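Local structure of peptide methionine sulfoxide reductase msrA/msrB (2H30) at residues K44-W49 / L74-S79. The protein probably passes electrons from DsbD through its thioredoxin-like domain to the methionine sulfoxide reductase domains, which reduce oxidised methionine. The protein carries 2 engineered substitutions. Residues are numbered along the deposited sequence; the frame is centred on the assembly and turned at random.
Sequences KFWASW and LITVAS
W46 NE1 donates a hydrogen bond to T76 OG1 at the edge of the indole. The bond is 3.0 Å long, with the hydroxyl oxygen 16° out of the ring plane. The torsion of W46 explains this: CG sits between the backbone N and the carbonyl carbon (chi1 65°), which carries the indole across to T76 of the neighbouring strand. A78 CB approaches the rim of the indole near CE2 obliquely. T76 OG1 also bonds P104 O, so the hydroxyl links the indole to P104, just before strand 105-107.

The backbones pair as parallel strands. K44 N donates to I75 O at 2.9 Å, and K44 O accepts from V77 N at 2.8 Å. W46 N reaches V77 O at 3.1 Å. On the face of K44 and T76, K44 CB packs on T76 CG2 at 4.0 Å. The lysine chain then extends away to a salt bridge with E56. On the other face, F45 and V77 lie side by side, with F45 CD2 3.8 Å from V77 CB.

This tight part ends after W46. The segments diverge, and a water spans the gap, donating to W46 O at 2.7 Å and accepting from S79 N at 2.9 Å.

The pair belongs to the beta-alpha-beta unit of strand 41-45, helix 51-64 and strand 73-78, at the centre of the thioredoxin fold. W46 also touches C53 of the probable CxxC redox motif. The NE1 bond satisfies the buried indole N-H and helps to hold the ring's rotation; T76 thus probably helps to place W46 beside C53.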
loop_
_atom_site.group_PDB
_atom_site.type_symbol
_atom_site.label_atom_id
_atom_site.label_comp_id
_atom_site.label_asym_id
_atom_site.label_seq_id
_atom_site.Cartn_x
_atom_site.Cartn_y
_atom_site.Cartn_z
ATOM N N LYS A 44 -1.014 -1.115 0.535
ATOM C CA LYS A 44 -1.319 -2.002 -0.631
ATOM C C LYS A 44 -0.077 -2.058 -1.533
ATOM O O LYS A 44 0.343 -0.969 -2.005
ATOM C CB LYS A 44 -2.458 -1.404 -1.454
ATOM C CG LYS A 44 -2.836 -2.372 -2.607
ATOM C CD LYS A 44 -3.935 -1.799 -3.444
ATOM C CE LYS A 44 -4.597 -3.033 -4.187
ATOM N NZ LYS A 44 -5.858 -2.587 -4.660
ATOM N N PHE A 45 0.445 -3.272 -1.759
ATOM C CA PHE A 45 1.573 -3.491 -2.686
ATOM C C PHE A 45 0.984 -3.882 -4.023
ATOM O O PHE A 45 0.103 -4.760 -4.101
ATOM C CB PHE A 45 2.466 -4.635 -2.181
ATOM C CG PHE A 45 3.158 -4.296 -0.894
ATOM C CD1 PHE A 45 2.521 -4.462 0.335
ATOM C CD2 PHE A 45 4.422 -3.743 -0.934
ATOM C CE1 PHE A 45 3.207 -4.105 1.522
ATOM C CE2 PHE A 45 5.126 -3.408 0.251
ATOM C CZ PHE A 45 4.528 -3.575 1.481
ATOM N N TRP A 46 1.534 -3.290 -5.076
ATOM C CA TRP A 46 1.023 -3.533 -6.422
ATOM C C TRP A 46 2.102 -3.325 -7.474
ATOM O O TRP A 46 3.213 -2.877 -7.155
ATOM C CB TRP A 46 -0.193 -2.626 -6.692
ATOM C CG TRP A 46 0.097 -1.150 -6.711
ATOM C CD1 TRP A 46 0.229 -0.325 -5.610
ATOM C CD2 TRP A 46 0.175 -0.307 -7.858
ATOM N NE1 TRP A 46 0.441 1.001 -6.037
ATOM C CE2 TRP A 46 0.451 1.006 -7.410
ATOM C CE3 TRP A 46 0.137 -0.566 -9.232
ATOM C CZ2 TRP A 46 0.574 2.089 -8.269
ATOM C CZ3 TRP A 46 0.298 0.526 -10.104
ATOM C CH2 TRP A 46 0.523 1.824 -9.632
ATOM N N ALA A 47 1.766 -3.671 -8.733
ATOM C CA ALA A 47 2.642 -3.468 -9.875
ATOM C C ALA A 47 1.841 -3.060 -11.077
ATOM O O ALA A 47 0.680 -3.472 -11.225
ATOM C CB ALA A 47 3.423 -4.717 -10.197
ATOM N N SER A 48 2.531 -2.343 -11.954
ATOM C CA SER A 48 1.901 -1.802 -13.195
ATOM C C SER A 48 1.437 -2.934 -14.119
ATOM O O SER A 48 0.508 -2.728 -14.911
ATOM C CB SER A 48 2.873 -0.900 -13.938
ATOM O OG SER A 48 3.978 -1.671 -14.388
ATOM N N TRP A 49 2.063 -4.105 -14.022
ATOM C CA TRP A 49 1.762 -5.197 -14.947
ATOM C C TRP A 49 0.608 -6.062 -14.511
ATOM O O TRP A 49 0.301 -7.067 -15.197
ATOM C CB TRP A 49 3.023 -6.071 -15.217
ATOM C CG TRP A 49 3.832 -6.419 -14.019
ATOM C CD1 TRP A 49 5.055 -5.911 -13.701
ATOM C CD2 TRP A 49 3.519 -7.395 -13.005
ATOM N NE1 TRP A 49 5.529 -6.503 -12.529
ATOM C CE2 TRP A 49 4.618 -7.427 -12.101
ATOM C CE3 TRP A 49 2.420 -8.254 -12.780
ATOM C CZ2 TRP A 49 4.622 -8.277 -10.977
ATOM C CZ3 TRP A 49 2.442 -9.109 -11.681
ATOM C CH2 TRP A 49 3.553 -9.111 -10.805
ATOM N N LEU A 74 -3.635 5.244 4.837
ATOM C CA LEU A 74 -3.728 4.305 3.707
ATOM C C LEU A 74 -2.739 4.748 2.645
ATOM O O LEU A 74 -2.759 5.897 2.147
ATOM C CB LEU A 74 -5.134 4.359 3.133
ATOM C CG LEU A 74 -5.939 3.155 3.447
ATOM C CD1 LEU A 74 -7.349 3.373 2.914
ATOM C CD2 LEU A 74 -5.386 1.944 2.752
ATOM N N ILE A 75 -1.807 3.840 2.361
ATOM C CA ILE A 75 -0.833 4.118 1.311
ATOM C C ILE A 75 -0.645 2.925 0.386
ATOM O O ILE A 75 -1.055 1.809 0.722
ATOM C CB ILE A 75 0.510 4.561 1.897
ATOM C CG1 ILE A 75 1.107 3.416 2.653
ATOM C CG2 ILE A 75 0.341 5.826 2.805
ATOM C CD1 ILE A 75 2.562 3.644 2.978
ATOM N N THR A 76 -0.066 3.172 -0.779
ATOM C CA THR A 76 0.249 2.044 -1.666
ATOM C C THR A 76 1.750 2.099 -1.963
ATOM O O THR A 76 2.352 3.178 -1.862
ATOM C CB THR A 76 -0.558 2.055 -2.989
ATOM O OG1 THR A 76 -0.002 3.018 -3.898
ATOM C CG2 THR A 76 -2.050 2.372 -2.663
ATOM N N VAL A 77 2.303 0.954 -2.324
ATOM C CA VAL A 77 3.721 0.845 -2.662
ATOM C C VAL A 77 3.863 0.150 -4.011
ATOM O O VAL A 77 3.389 -0.971 -4.188
ATOM C CB VAL A 77 4.448 0.031 -1.648
ATOM C CG1 VAL A 77 5.923 -0.217 -2.105
ATOM C CG2 VAL A 77 4.444 0.781 -0.287
ATOM N N ALA A 78 4.566 0.841 -4.916
ATOM C CA ALA A 78 5.047 0.220 -6.164
ATOM C C ALA A 78 6.556 0.134 -6.022
ATOM O O ALA A 78 7.140 0.936 -5.317
ATOM C CB ALA A 78 4.695 1.018 -7.379
ATOM N N SER A 79 7.142 -0.858 -6.686
ATOM C CA SER A 79 8.565 -1.225 -6.431
ATOM C C SER A 79 9.330 -1.266 -7.737
ATOM O O SER A 79 9.524 -2.347 -8.298
ATOM C CB SER A 79 8.639 -2.554 -5.660
ATOM O OG SER A 79 7.998 -2.448 -4.388
HETATM O O HOH W 1 5.619 -2.575 -8.389
#